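Local coordinates for LPP20 lipofamily protein (Helicobacter pylori R046Wa, PDB 4KZS), which is a secreted protein of unknown function that includes a three-helix bundle and may be linked to the Tol-Pal system of the outer membrane, at residues D76-Q88 with T97-L110. Numbering follows the deposited sequence.
Sequences DDLELNNVEIVNQ and TRVRINQNLFLQGL
E84 and R100 pair twice, through their backbones and through their side chains. E84 N gives its hydrogen to R100 O and R100 N returns one to E84 O, each at 3.0 Å. Further out, the two extended side chains join in a salt bridge, R100 NE lying 2.7 Å from E84 OE2. The carboxylate oxygen sits at the guanidinium edge, in its plane, but is itself approached from above the carboxylate plane, the two planes being 58° apart; R100 NH2 adds a weak bond to the same oxygen. Strand 19-26 supplies further partners: the Y19 hydroxyl for E84 OE1, the Y21 hydroxyl for R100 NH1, and the Y19 ring, a cation-pi partner of R100. V86 CG2 packs against R100 CD.

Strands 84-91 and 94-102 form an antiparallel hairpin, and a classic beta bulge interrupts their register where V86 and N87 both face R98. R98 O takes two hydrogens from the same face of its carbonyl plane, with V86 N at 2.7 Å and N87 N at 3.3 Å, while R98 N donates to N87 O. On the other side of the sheet, I85 CD1 reaches V99 CG1 at 3.6 Å, and V99 also meets L40 of helix 29-53; T97 OG1 is hydrogen-bonded to S32 OG of that helix.

At the end of the strand, N102 is the N-cap of helix 103-121, its OD1 accepting from L105 N. F106 turns a ring edge to L80 CD2, 3.5 Å from F106 CD2, its CG held opposite the backbone N (chi1 165°), and E79 CG rests against L110 CD2.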
ATOM      1  N   ASP A  76       0.372  -3.982 -14.604  1.00 56.52           N
ATOM      2  CA  ASP A  76      -0.890  -4.706 -14.717  1.00 61.72           C
ATOM      3  C   ASP A  76      -2.046  -3.734 -15.048  1.00 57.43           C
ATOM      4  O   ASP A  76      -1.806  -2.533 -15.169  1.00 59.21           O
ATOM      5  CB  ASP A  76      -1.141  -5.475 -13.443  1.00 74.16           C
ATOM      6  CG  ASP A  76      -0.973  -4.622 -12.226  1.00 84.04           C
ATOM      7  OD1 ASP A  76      -1.592  -3.537 -12.201  1.00 98.91           O
ATOM      8  OD2 ASP A  76      -0.234  -5.032 -11.301  1.00 86.81           O
ATOM      9  N   ASP A  77      -3.280  -4.235 -15.198  1.00 54.31           N
ATOM     10  CA  ASP A  77      -4.427  -3.412 -15.694  1.00 57.43           C
ATOM     11  C   ASP A  77      -4.598  -2.098 -14.971  1.00 59.34           C
ATOM     12  O   ASP A  77      -4.978  -1.100 -15.559  1.00 70.86           O
ATOM     13  CB  ASP A  77      -5.754  -4.126 -15.520  1.00 67.15           C
ATOM     14  CG  ASP A  77      -5.726  -5.539 -15.999  1.00 82.28           C
ATOM     15  OD1 ASP A  77      -4.664  -6.026 -16.448  1.00 94.44           O
ATOM     16  OD2 ASP A  77      -6.795  -6.180 -15.930  1.00115.99           O
ATOM     17  N   LEU A  78      -4.383  -2.123 -13.662  1.00 61.71           N
ATOM     18  CA  LEU A  78      -4.352  -0.919 -12.868  1.00 68.03           C
ATOM     19  C   LEU A  78      -3.747   0.222 -13.671  1.00 63.50           C
ATOM     20  O   LEU A  78      -4.191   1.379 -13.536  1.00 61.53           O
ATOM     21  CB  LEU A  78      -3.468  -1.141 -11.625  1.00 82.58           C
ATOM     22  CG  LEU A  78      -4.108  -1.732 -10.377  1.00 96.12           C
ATOM     23  CD1 LEU A  78      -4.969  -2.960 -10.693  1.00103.16           C
ATOM     24  CD2 LEU A  78      -3.028  -2.015  -9.335  1.00 96.68           C
ATOM     25  N   GLU A  79      -2.721  -0.118 -14.471  1.00 52.45           N
ATOM     26  CA  GLU A  79      -1.917   0.852 -15.220  1.00 58.47           C
ATOM     27  C   GLU A  79      -2.495   1.404 -16.505  1.00 55.74           C
ATOM     28  O   GLU A  79      -1.990   2.388 -17.045  1.00 78.13           O
ATOM     29  CB  GLU A  79      -0.548   0.282 -15.520  1.00 57.39           C
ATOM     30  CG  GLU A  79       0.417   0.511 -14.384  1.00 70.67           C
ATOM     31  CD  GLU A  79       0.110  -0.369 -13.219  1.00 71.01           C
ATOM     32  OE1 GLU A  79       0.342  -1.585 -13.365  1.00 69.31           O
ATOM     33  OE2 GLU A  79      -0.359   0.159 -12.177  1.00 84.32           O
ATOM     34  N   LEU A  80      -3.537   0.770 -17.008  1.00 49.05           N
ATOM     35  CA  LEU A  80      -4.181   1.171 -18.236  1.00 53.88           C
ATOM     36  C   LEU A  80      -5.583   1.600 -17.964  1.00 58.83           C
ATOM     37  O   LEU A  80      -6.062   1.411 -16.845  1.00 75.99           O
ATOM     38  CB  LEU A  80      -4.352  -0.083 -19.079  1.00 56.64           C
ATOM     39  CG  LEU A  80      -3.189  -0.915 -19.549  1.00 55.86           C
ATOM     40  CD1 LEU A  80      -3.740  -1.812 -20.653  1.00 53.17           C
ATOM     41  CD2 LEU A  80      -2.099   0.027 -20.037  1.00 52.22           C
ATOM     42  N   ASN A  81      -6.290   1.951 -19.058  1.00 69.85           N
ATOM     43  CA  ASN A  81      -7.730   2.327 -19.135  1.00 60.95           C
ATOM     44  C   ASN A  81      -8.971   1.733 -19.916  1.00 63.75           C
ATOM     45  O   ASN A  81      -9.799   0.884 -19.449  1.00 55.09           O
ATOM     46  CB  ASN A  81      -7.679   3.733 -19.667  1.00 62.74           C
ATOM     47  CG  ASN A  81      -6.372   4.431 -19.301  1.00 76.08           C
ATOM     48  OD1 ASN A  81      -5.259   3.891 -19.532  1.00 90.24           O
ATOM     49  ND2 ASN A  81      -6.490   5.627 -18.706  1.00 58.41           N
ATOM     50  N   ASN A  82      -9.071   2.248 -21.130  1.00 59.96           N
ATOM     51  CA  ASN A  82     -10.001   1.867 -22.141  1.00 54.14           C
ATOM     52  C   ASN A  82      -9.155   1.993 -23.475  1.00 68.80           C
ATOM     53  O   ASN A  82      -8.907   3.162 -23.968  1.00 47.56           O
ATOM     54  CB  ASN A  82     -11.086   2.897 -22.164  1.00 56.34           C
ATOM     55  CG  ASN A  82     -10.532   4.314 -22.377  1.00 64.76           C
ATOM     56  OD1 ASN A  82     -10.285   4.715 -23.546  1.00 65.42           O
ATOM     57  ND2 ASN A  82     -10.314   5.079 -21.266  1.00 48.47           N
ATOM     58  N   VAL A  83      -8.722   0.817 -24.000  1.00 51.42           N
ATOM     59  CA  VAL A  83      -7.754   0.600 -25.088  1.00 36.72           C
ATOM     60  C   VAL A  83      -8.548   0.121 -26.306  1.00 48.52           C
ATOM     61  O   VAL A  83      -9.689  -0.310 -26.143  1.00 67.06           O
ATOM     62  CB  VAL A  83      -6.803  -0.583 -24.714  1.00 38.04           C
ATOM     63  CG1 VAL A  83      -6.361  -0.505 -23.274  1.00 31.01           C
ATOM     64  CG2 VAL A  83      -7.458  -1.972 -24.910  1.00 34.23           C
ATOM     65  N   GLU A  84      -7.964   0.087 -27.502  1.00 50.13           N
ATOM     66  CA  GLU A  84      -8.743  -0.301 -28.701  1.00 50.43           C
ATOM     67  C   GLU A  84      -8.861  -1.806 -29.005  1.00 56.23           C
ATOM     68  O   GLU A  84      -7.905  -2.578 -28.843  1.00 59.55           O
ATOM     69  CB  GLU A  84      -8.199   0.389 -29.928  1.00 55.69           C
ATOM     70  CG  GLU A  84      -7.622   1.766 -29.696  1.00 60.74           C
ATOM     71  CD  GLU A  84      -7.084   2.354 -30.976  1.00 80.18           C
ATOM     72  OE1 GLU A  84      -6.879   3.595 -31.005  1.00 92.39           O
ATOM     73  OE2 GLU A  84      -6.887   1.581 -31.959  1.00 78.99           O
ATOM     74  N   ILE A  85     -10.049  -2.212 -29.438  1.00 55.09           N
ATOM     75  CA  ILE A  85     -10.288  -3.568 -29.962  1.00 55.04           C
ATOM     76  C   ILE A  85     -10.018  -3.605 -31.474  1.00 55.10           C
ATOM     77  O   ILE A  85     -10.692  -2.948 -32.254  1.00 60.09           O
ATOM     78  CB  ILE A  85     -11.732  -4.033 -29.706  1.00 54.63           C
ATOM     79  CG1 ILE A  85     -12.085  -3.976 -28.217  1.00 56.68           C
ATOM     80  CG2 ILE A  85     -11.923  -5.450 -30.219  1.00 62.75           C
ATOM     81  CD1 ILE A  85     -11.245  -4.880 -27.353  1.00 55.21           C
ATOM     82  N   VAL A  86      -9.003  -4.328 -31.896  1.00 58.43           N
ATOM     83  CA  VAL A  86      -8.669  -4.331 -33.306  1.00 52.28           C
ATOM     84  C   VAL A  86      -9.231  -5.550 -34.022  1.00 51.54           C
ATOM     85  O   VAL A  86      -9.460  -5.485 -35.206  1.00 57.58           O
ATOM     86  CB  VAL A  86      -7.161  -4.181 -33.523  1.00 49.27           C
ATOM     87  CG1 VAL A  86      -6.771  -4.496 -34.966  1.00 58.54           C
ATOM     88  CG2 VAL A  86      -6.766  -2.754 -33.223  1.00 47.61           C
ATOM     89  N   ASN A  87      -9.429  -6.667 -33.335  1.00 49.21           N
ATOM     90  CA  ASN A  87     -10.027  -7.809 -33.995  1.00 43.50           C
ATOM     91  C   ASN A  87     -10.884  -8.555 -33.035  1.00 52.09           C
ATOM     92  O   ASN A  87     -10.577  -8.615 -31.837  1.00 57.18           O
ATOM     93  CB  ASN A  87      -8.961  -8.757 -34.562  1.00 44.58           C
ATOM     94  CG  ASN A  87      -8.101  -8.097 -35.648  1.00 41.80           C
ATOM     95  OD1 ASN A  87      -6.978  -7.600 -35.399  1.00 41.41           O
ATOM     96  ND2 ASN A  87      -8.636  -8.039 -36.833  1.00 40.92           N
ATOM     97  N   GLN A  88     -11.956  -9.130 -33.569  1.00 50.27           N
ATOM     98  CA  GLN A  88     -12.777 -10.051 -32.818  1.00 53.02           C
ATOM     99  C   GLN A  88     -13.367 -11.075 -33.772  1.00 59.27           C
ATOM    100  O   GLN A  88     -14.092 -10.742 -34.694  1.00 74.23           O
ATOM    101  CB  GLN A  88     -13.866  -9.274 -32.110  1.00 63.65           C
ATOM    102  CG  GLN A  88     -13.983  -9.570 -30.630  1.00 72.38           C
ATOM    103  CD  GLN A  88     -14.683  -8.474 -29.854  1.00 69.68           C
ATOM    104  OE1 GLN A  88     -14.641  -8.478 -28.607  1.00 72.39           O
ATOM    105  NE2 GLN A  88     -15.334  -7.530 -30.569  1.00 55.86           N
ATOM    106  N   THR A  97      -9.559 -12.139 -29.663  1.00 43.88           N
ATOM    107  CA  THR A  97      -9.625 -10.680 -29.475  1.00 37.35           C
ATOM    108  C   THR A  97      -8.192 -10.164 -29.638  1.00 42.42           C
ATOM    109  O   THR A  97      -7.184 -10.794 -29.167  1.00 44.14           O
ATOM    110  CB  THR A  97     -10.169 -10.314 -28.074  1.00 37.93           C
ATOM    111  OG1 THR A  97     -11.489 -10.852 -27.900  1.00 52.75           O
ATOM    112  CG2 THR A  97     -10.291  -8.827 -27.890  1.00 40.26           C
ATOM    113  N   ARG A  98      -8.058  -9.055 -30.345  1.00 41.01           N
ATOM    114  CA  ARG A  98      -6.761  -8.423 -30.343  1.00 40.01           C
ATOM    115  C   ARG A  98      -6.948  -6.930 -30.022  1.00 39.27           C
ATOM    116  O   ARG A  98      -7.918  -6.334 -30.445  1.00 36.89           O
ATOM    117  CB  ARG A  98      -6.141  -8.665 -31.690  1.00 42.26           C
ATOM    118  CG  ARG A  98      -4.815  -7.984 -31.931  1.00 37.52           C
ATOM    119  CD  ARG A  98      -4.929  -7.586 -33.395  1.00 40.72           C
ATOM    120  NE  ARG A  98      -3.702  -7.910 -34.050  1.00 44.09           N
ATOM    121  CZ  ARG A  98      -3.387  -7.534 -35.264  1.00 44.56           C
ATOM    122  NH1 ARG A  98      -4.243  -6.867 -36.024  1.00 41.92           N
ATOM    123  NH2 ARG A  98      -2.214  -7.886 -35.716  1.00 49.85           N
ATOM    124  N   VAL A  99      -6.029  -6.361 -29.252  1.00 34.78           N
ATOM    125  CA  VAL A  99      -6.174  -5.045 -28.689  1.00 32.98           C
ATOM    126  C   VAL A  99      -4.873  -4.364 -28.870  1.00 33.69           C
ATOM    127  O   VAL A  99      -3.870  -4.998 -29.095  1.00 37.23           O
ATOM    128  CB  VAL A  99      -6.433  -5.051 -27.179  1.00 35.72           C
ATOM    129  CG1 VAL A  99      -7.738  -5.717 -26.870  1.00 35.64           C
ATOM    130  CG2 VAL A  99      -5.372  -5.843 -26.480  1.00 37.75           C
ATOM    131  N   ARG A 100      -4.909  -3.040 -28.853  1.00 38.49           N
ATOM    132  CA  ARG A 100      -3.711  -2.242 -28.943  1.00 36.06           C
ATOM    133  C   ARG A 100      -3.894  -0.946 -28.206  1.00 38.34           C
ATOM    134  O   ARG A 100      -5.033  -0.558 -27.818  1.00 42.55           O
ATOM    135  CB  ARG A 100      -3.409  -1.954 -30.385  1.00 37.48           C
ATOM    136  CG  ARG A 100      -4.467  -1.108 -31.053  1.00 38.57           C
ATOM    137  CD  ARG A 100      -4.031  -0.815 -32.465  1.00 43.67           C
ATOM    138  NE  ARG A 100      -4.861   0.228 -33.071  1.00 54.31           N
ATOM    139  CZ  ARG A 100      -4.538   0.856 -34.209  1.00 58.01           C
ATOM    140  NH1 ARG A 100      -3.440   0.540 -34.883  1.00 58.44           N
ATOM    141  NH2 ARG A 100      -5.318   1.783 -34.691  1.00 51.47           N
ATOM    142  N   ILE A 101      -2.784  -0.246 -28.010  1.00 37.57           N
ATOM    143  CA  ILE A 101      -2.853   1.060 -27.362  1.00 37.63           C
ATOM    144  C   ILE A 101      -1.722   1.857 -27.833  1.00 38.74           C
ATOM    145  O   ILE A 101      -0.633   1.322 -28.027  1.00 41.65           O
ATOM    146  CB  ILE A 101      -2.731   0.966 -25.844  1.00 37.40           C
ATOM    147  CG1 ILE A 101      -3.004   2.325 -25.219  1.00 35.00           C
ATOM    148  CG2 ILE A 101      -1.361   0.395 -25.405  1.00 29.85           C
ATOM    149  CD1 ILE A 101      -3.414   2.249 -23.744  1.00 32.79           C
ATOM    150  N   ASN A 102      -2.005   3.138 -28.033  1.00 46.03           N
ATOM    151  CA  ASN A 102      -1.037   4.143 -28.419  1.00 46.65           C
ATOM    152  C   ASN A 102       0.052   4.293 -27.359  1.00 43.68           C
ATOM    153  O   ASN A 102      -0.224   4.485 -26.201  1.00 50.51           O
ATOM    154  CB  ASN A 102      -1.784   5.447 -28.562  1.00 46.66           C
ATOM    155  CG  ASN A 102      -0.891   6.550 -29.034  1.00 55.39           C
ATOM    156  OD1 ASN A 102      -0.175   7.162 -28.243  1.00 64.81           O
ATOM    157  ND2 ASN A 102      -0.927   6.819 -30.326  1.00 53.77           N
ATOM    158  N   GLN A 103       1.296   4.188 -27.738  1.00 47.34           N
ATOM    159  CA  GLN A 103       2.349   4.339 -26.756  1.00 51.68           C
ATOM    160  C   GLN A 103       2.258   5.627 -26.001  1.00 54.50           C
ATOM    161  O   GLN A 103       2.423   5.631 -24.767  1.00 73.81           O
ATOM    162  CB  GLN A 103       3.716   4.197 -27.383  1.00 59.89           C
ATOM    163  CG  GLN A 103       4.095   2.740 -27.473  1.00 75.84           C
ATOM    164  CD  GLN A 103       5.521   2.534 -27.907  1.00 87.27           C
ATOM    165  OE1 GLN A 103       5.838   2.603 -29.107  1.00 93.80           O
ATOM    166  NE2 GLN A 103       6.400   2.275 -26.932  1.00 76.60           N
ATOM    167  N   ASN A 104       1.962   6.715 -26.696  1.00 45.50           N
ATOM    168  CA  ASN A 104       1.886   7.989 -26.002  1.00 46.31           C
ATOM    169  C   ASN A 104       0.677   8.097 -25.060  1.00 43.90           C
ATOM    170  O   ASN A 104       0.796   8.575 -23.932  1.00 43.81           O
ATOM    171  CB  ASN A 104       2.045   9.169 -26.971  1.00 54.51           C
ATOM    172  CG  ASN A 104       3.442   9.199 -27.613  1.00 64.13           C
ATOM    173  OD1 ASN A 104       4.461   9.005 -26.924  1.00 64.37           O
ATOM    174  ND2 ASN A 104       3.497   9.417 -28.942  1.00 75.93           N
ATOM    175  N   LEU A 105      -0.480   7.636 -25.503  1.00 36.63           N
ATOM    176  CA  LEU A 105      -1.617   7.584 -24.607  1.00 37.28           C
ATOM    177  C   LEU A 105      -1.352   6.662 -23.416  1.00 43.71           C
ATOM    178  O   LEU A 105      -1.889   6.867 -22.313  1.00 50.14           O
ATOM    179  CB  LEU A 105      -2.831   7.063 -25.357  1.00 38.66           C
ATOM    180  CG  LEU A 105      -3.591   8.225 -26.009  1.00 37.16           C
ATOM    181  CD1 LEU A 105      -4.744   7.704 -26.833  1.00 29.19           C
ATOM    182  CD2 LEU A 105      -4.126   9.032 -24.822  1.00 35.77           C
ATOM    183  N   PHE A 106      -0.511   5.657 -23.617  1.00 35.73           N
ATOM    184  CA  PHE A 106      -0.204   4.799 -22.539  1.00 36.56           C
ATOM    185  C   PHE A 106       0.596   5.589 -21.518  1.00 37.07           C
ATOM    186  O   PHE A 106       0.305   5.483 -20.348  1.00 41.92           O
ATOM    187  CB  PHE A 106       0.592   3.578 -22.998  1.00 36.67           C
ATOM    188  CG  PHE A 106       1.232   2.861 -21.868  1.00 31.21           C
ATOM    189  CD1 PHE A 106       2.598   2.906 -21.695  1.00 35.56           C
ATOM    190  CD2 PHE A 106       0.465   2.168 -20.954  1.00 29.84           C
ATOM    191  CE1 PHE A 106       3.232   2.215 -20.620  1.00 36.26           C
ATOM    192  CE2 PHE A 106       1.063   1.503 -19.874  1.00 37.22           C
ATOM    193  CZ  PHE A 106       2.466   1.556 -19.682  1.00 31.93           C
ATOM    194  N   LEU A 107       1.598   6.352 -21.951  1.00 31.72           N
ATOM    195  CA  LEU A 107       2.395   7.123 -21.001  1.00 37.34           C
ATOM    196  C   LEU A 107       1.571   8.193 -20.314  1.00 42.02           C
ATOM    197  O   LEU A 107       1.758   8.421 -19.133  1.00 42.32           O
ATOM    198  CB  LEU A 107       3.588   7.823 -21.654  1.00 34.88           C
ATOM    199  CG  LEU A 107       4.613   6.880 -22.234  1.00 45.74           C
ATOM    200  CD1 LEU A 107       5.617   7.635 -23.095  1.00 49.70           C
ATOM    201  CD2 LEU A 107       5.286   6.110 -21.097  1.00 47.64           C
ATOM    202  N   GLN A 108       0.703   8.874 -21.064  1.00 42.74           N
ATOM    203  CA  GLN A 108      -0.096   9.918 -20.495  1.00 50.47           C
ATOM    204  C   GLN A 108      -0.890   9.264 -19.406  1.00 42.55           C
ATOM    205  O   GLN A 108      -1.019   9.801 -18.319  1.00 41.97           O
ATOM    206  CB  GLN A 108      -1.016  10.616 -21.523  1.00 63.68           C
ATOM    207  CG  GLN A 108      -0.286  11.300 -22.692  1.00 89.19           C
ATOM    208  CD  GLN A 108       0.875  12.227 -22.283  1.00119.59           C
ATOM    209  OE1 GLN A 108       0.708  13.124 -21.442  1.00143.32           O
ATOM    210  NE2 GLN A 108       2.053  12.030 -22.903  1.00123.29           N
ATOM    211  N   GLY A 109      -1.402   8.081 -19.657  1.00 36.83           N
ATOM    212  CA  GLY A 109      -2.154   7.415 -18.576  1.00 38.90           C
ATOM    213  C   GLY A 109      -1.309   7.074 -17.348  1.00 43.08           C
ATOM    214  O   GLY A 109      -1.857   6.900 -16.254  1.00 42.75           O
ATOM    215  N   LEU A 110       0.019   6.968 -17.500  1.00 41.18           N
ATOM    216  CA  LEU A 110       0.885   6.677 -16.354  1.00 42.23           C
ATOM    217  C   LEU A 110       1.149   7.953 -15.599  1.00 48.00           C
ATOM    218  O   LEU A 110       1.179   7.950 -14.371  1.00 56.62           O
ATOM    219  CB  LEU A 110       2.210   6.044 -16.777  1.00 40.39           C
ATOM    220  CG  LEU A 110       2.119   4.540 -17.013  1.00 39.51           C
ATOM    221  CD1 LEU A 110       3.476   3.960 -17.365  1.00 40.24           C
ATOM    222  CD2 LEU A 110       1.553   3.887 -15.777  1.00 38.41           C
TER